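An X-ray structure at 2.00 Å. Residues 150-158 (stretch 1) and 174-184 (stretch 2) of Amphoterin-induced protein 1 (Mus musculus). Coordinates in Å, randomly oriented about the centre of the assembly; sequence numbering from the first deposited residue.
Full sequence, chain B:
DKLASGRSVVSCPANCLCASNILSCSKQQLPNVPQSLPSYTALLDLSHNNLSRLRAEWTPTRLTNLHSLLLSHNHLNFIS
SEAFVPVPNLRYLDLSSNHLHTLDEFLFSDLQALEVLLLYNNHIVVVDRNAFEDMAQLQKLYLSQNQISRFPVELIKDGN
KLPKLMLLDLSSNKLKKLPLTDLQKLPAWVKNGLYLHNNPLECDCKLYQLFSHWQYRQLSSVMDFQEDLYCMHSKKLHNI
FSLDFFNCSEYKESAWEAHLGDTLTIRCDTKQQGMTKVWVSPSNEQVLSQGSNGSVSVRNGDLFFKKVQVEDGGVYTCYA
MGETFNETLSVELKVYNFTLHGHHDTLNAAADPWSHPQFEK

Stretch 1 (150-158) RFPVELIKD
Stretch 2, residues 174-184: KLKKLPLTDLQ

Neighbouring segments of a protein often pack around one aromatic ring, and these two stretches of Amphoterin-induced protein 1 illustrate the pattern. They run in the same direction, with CA separations of 6.2 Å for R150 and L175, 6.3 Å for F151 and L178, 7.3 Å for V153 and P179, and 6.9 Å for K157 and D182. Together they bury 404 Å², both sides summed. Stretch 2 is loop up to P179, then helix from L180.

R150 is extended (phi/psi -105/123) and its CB points away from stretch 2. Its side chain (t, t, p) runs forward along its own stretch, where R150 NH2 meets E154 OE1 at 2.5 Å in a salt bridge.

F151 (-63/122; chi1 t, chi2 85°) points toward stretch 2 and supplies the largest buried area, 93 Å². F151 CD1 lies 4.2 Å from L175 CD1, at the ring edge, and 3.9 Å from L178 CD2; F151 CD2 lies 3.7 Å from P179 CG, and F151 CZ 3.9 Å from L183 CD2. The three leucines are all m, t. A water joins the backbones, accepting from F151 N at 3.0 Å and donating to K177 O at 2.5 Å.

P152 (-75/71) points away. V153 (-63/-23), E154 (-68/-20; m, p) and L155 (-63/-34; m, t) are helical in phi/psi, and K157 N donates a hydrogen bond to V153 O at 2.9 Å. V153 (chi1 p) places CG2 3.7 Å from P179 CG; P179 (-83/82) is the helix N-cap. I156 (-123/-12; p, t) brings CD1 within 4.0 Å of L183 CD2.

K157 (-74/128) leaves sideways, but its all-t chain carries NZ to 3.3 Å from both OD1 and OD2 of D182 (chi1 m, chi2 -32°). The hydrogen bonds are weak, yet opposite charges make a salt bridge. A second water donates to D182 OD2 at 2.6 Å and weakly accepts from K157 NZ at 3.3 Å.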

# COMPACT_ATOMS: atom_id res chain seq x y z
N ARG B 150 23.58 -15.17 -14.21
CA ARG B 150 22.69 -15.20 -15.38
C ARG B 150 21.44 -14.34 -15.21
O ARG B 150 20.63 -14.54 -14.29
CB ARG B 150 22.24 -16.62 -15.74
CG ARG B 150 21.60 -16.65 -17.13
CD ARG B 150 20.93 -17.97 -17.50
NE ARG B 150 19.58 -18.01 -17.01
CZ ARG B 150 18.49 -17.74 -17.73
NH1 ARG B 150 18.54 -17.42 -19.01
NH2 ARG B 150 17.33 -17.83 -17.14
N PHE B 151 21.25 -13.40 -16.15
CA PHE B 151 20.05 -12.59 -16.16
C PHE B 151 18.83 -13.48 -16.38
O PHE B 151 18.75 -14.18 -17.38
CB PHE B 151 20.10 -11.52 -17.26
CG PHE B 151 18.93 -10.59 -17.24
CD1 PHE B 151 18.93 -9.48 -16.42
CD2 PHE B 151 17.81 -10.83 -18.04
CE1 PHE B 151 17.85 -8.62 -16.39
CE2 PHE B 151 16.73 -9.97 -18.00
CZ PHE B 151 16.74 -8.87 -17.17
N PRO B 152 17.87 -13.45 -15.44
CA PRO B 152 16.62 -14.23 -15.57
C PRO B 152 15.61 -13.65 -16.57
O PRO B 152 14.55 -13.17 -16.17
CB PRO B 152 16.06 -14.22 -14.15
CG PRO B 152 16.63 -13.01 -13.52
CD PRO B 152 17.95 -12.73 -14.17
N VAL B 153 15.92 -13.73 -17.85
CA VAL B 153 15.12 -13.07 -18.87
C VAL B 153 13.68 -13.60 -18.93
O VAL B 153 12.78 -12.89 -19.35
CB VAL B 153 15.79 -13.16 -20.26
CG1 VAL B 153 15.68 -14.59 -20.83
CG2 VAL B 153 15.20 -12.11 -21.22
N GLU B 154 13.47 -14.82 -18.46
CA GLU B 154 12.14 -15.44 -18.49
C GLU B 154 11.14 -14.75 -17.56
O GLU B 154 9.94 -14.92 -17.73
CB GLU B 154 12.21 -16.93 -18.13
CG GLU B 154 13.04 -17.79 -19.09
CD GLU B 154 14.55 -17.60 -18.92
OE1 GLU B 154 15.00 -17.16 -17.83
OE2 GLU B 154 15.29 -17.85 -19.88
N LEU B 155 11.62 -14.00 -16.57
CA LEU B 155 10.71 -13.24 -15.71
C LEU B 155 9.92 -12.19 -16.49
O LEU B 155 8.76 -11.91 -16.17
CB LEU B 155 11.46 -12.56 -14.56
CG LEU B 155 11.96 -13.51 -13.46
CD1 LEU B 155 12.82 -12.78 -12.42
CD2 LEU B 155 10.76 -14.20 -12.80
N ILE B 156 10.56 -11.62 -17.52
CA ILE B 156 10.01 -10.45 -18.22
C ILE B 156 9.79 -10.60 -19.73
O ILE B 156 9.11 -9.77 -20.33
CB ILE B 156 10.86 -9.20 -17.94
CG1 ILE B 156 12.32 -9.41 -18.38
CG2 ILE B 156 10.75 -8.84 -16.46
CD1 ILE B 156 13.17 -8.20 -18.24
N LYS B 157 10.34 -11.65 -20.34
CA LYS B 157 10.19 -11.88 -21.78
C LYS B 157 8.78 -12.35 -22.16
O LYS B 157 8.27 -13.31 -21.59
CB LYS B 157 11.22 -12.91 -22.24
CG LYS B 157 11.38 -13.06 -23.75
CD LYS B 157 12.51 -14.04 -24.03
CE LYS B 157 12.76 -14.21 -25.52
NZ LYS B 157 14.05 -14.93 -25.77
N ASP B 158 8.18 -11.67 -23.13
CA ASP B 158 6.87 -12.04 -23.66
C ASP B 158 6.84 -13.53 -23.97
O ASP B 158 7.75 -14.06 -24.61
CB ASP B 158 6.54 -11.22 -24.93
N LYS B 174 26.35 -10.41 -10.07
CA LYS B 174 27.52 -10.81 -10.83
C LYS B 174 27.25 -10.86 -12.33
O LYS B 174 27.81 -11.67 -13.05
CB LYS B 174 28.04 -12.16 -10.30
CG LYS B 174 28.57 -12.07 -8.87
CD LYS B 174 29.40 -13.31 -8.48
N LEU B 175 26.36 -9.98 -12.81
CA LEU B 175 25.92 -10.00 -14.22
C LEU B 175 27.01 -9.51 -15.17
O LEU B 175 27.58 -8.43 -14.98
CB LEU B 175 24.65 -9.18 -14.41
CG LEU B 175 23.42 -9.73 -13.68
CD1 LEU B 175 22.22 -8.83 -13.94
CD2 LEU B 175 23.12 -11.17 -14.10
N LYS B 176 27.34 -10.32 -16.16
CA LYS B 176 28.38 -9.95 -17.11
C LYS B 176 27.78 -9.74 -18.48
O LYS B 176 28.27 -8.90 -19.23
CB LYS B 176 29.51 -10.99 -17.16
N LYS B 177 26.74 -10.49 -18.80
CA LYS B 177 26.09 -10.49 -20.11
C LYS B 177 24.60 -10.21 -19.97
O LYS B 177 23.98 -10.70 -19.03
CB LYS B 177 26.32 -11.81 -20.81
N LEU B 178 24.04 -9.45 -20.89
CA LEU B 178 22.61 -9.25 -20.91
C LEU B 178 22.04 -9.69 -22.24
O LEU B 178 22.72 -9.62 -23.26
CB LEU B 178 22.29 -7.77 -20.67
CG LEU B 178 22.78 -7.22 -19.32
CD1 LEU B 178 22.59 -5.72 -19.29
CD2 LEU B 178 22.06 -7.89 -18.14
N PRO B 179 20.76 -10.11 -22.24
CA PRO B 179 20.07 -10.39 -23.46
C PRO B 179 19.52 -9.08 -24.04
O PRO B 179 18.35 -8.78 -23.85
CB PRO B 179 18.93 -11.30 -23.01
CG PRO B 179 18.58 -10.80 -21.65
CD PRO B 179 19.89 -10.31 -21.06
N LEU B 180 20.38 -8.35 -24.73
CA LEU B 180 20.09 -6.99 -25.17
C LEU B 180 18.95 -6.88 -26.16
O LEU B 180 18.15 -5.96 -26.06
CB LEU B 180 21.33 -6.35 -25.76
CG LEU B 180 22.54 -6.19 -24.84
CD1 LEU B 180 23.73 -5.70 -25.64
CD2 LEU B 180 22.23 -5.25 -23.65
N THR B 181 18.87 -7.80 -27.13
CA THR B 181 17.78 -7.79 -28.10
C THR B 181 16.43 -8.05 -27.43
O THR B 181 15.40 -7.53 -27.87
CB THR B 181 17.99 -8.86 -29.19
OG1 THR B 181 19.27 -8.69 -29.77
CG2 THR B 181 16.96 -8.71 -30.30
N ASP B 182 16.44 -8.86 -26.38
CA ASP B 182 15.22 -9.12 -25.63
C ASP B 182 14.82 -7.90 -24.80
O ASP B 182 13.64 -7.56 -24.72
CB ASP B 182 15.40 -10.32 -24.69
CG ASP B 182 15.49 -11.64 -25.43
OD1 ASP B 182 14.86 -11.78 -26.50
OD2 ASP B 182 16.17 -12.56 -24.92
N LEU B 183 15.81 -7.27 -24.19
CA LEU B 183 15.56 -6.10 -23.36
C LEU B 183 15.02 -4.90 -24.15
O LEU B 183 14.17 -4.18 -23.63
CB LEU B 183 16.83 -5.67 -22.60
CG LEU B 183 17.35 -6.67 -21.56
CD1 LEU B 183 18.57 -6.09 -20.84
CD2 LEU B 183 16.25 -7.03 -20.58
N GLN B 184 15.52 -4.71 -25.38
CA GLN B 184 15.07 -3.64 -26.27
C GLN B 184 13.59 -3.75 -26.63
O GLN B 184 12.92 -2.76 -26.82
CB GLN B 184 15.90 -3.63 -27.56
CG GLN B 184 16.24 -2.20 -28.07
CD GLN B 184 15.05 -1.39 -28.63
OE1 GLN B 184 14.86 -0.21 -28.28
NE2 GLN B 184 14.28 -2.01 -29.53
O HOH W 1 23.28 -13.05 -18.35
O HOH W 2 16.89 -14.90 -24.18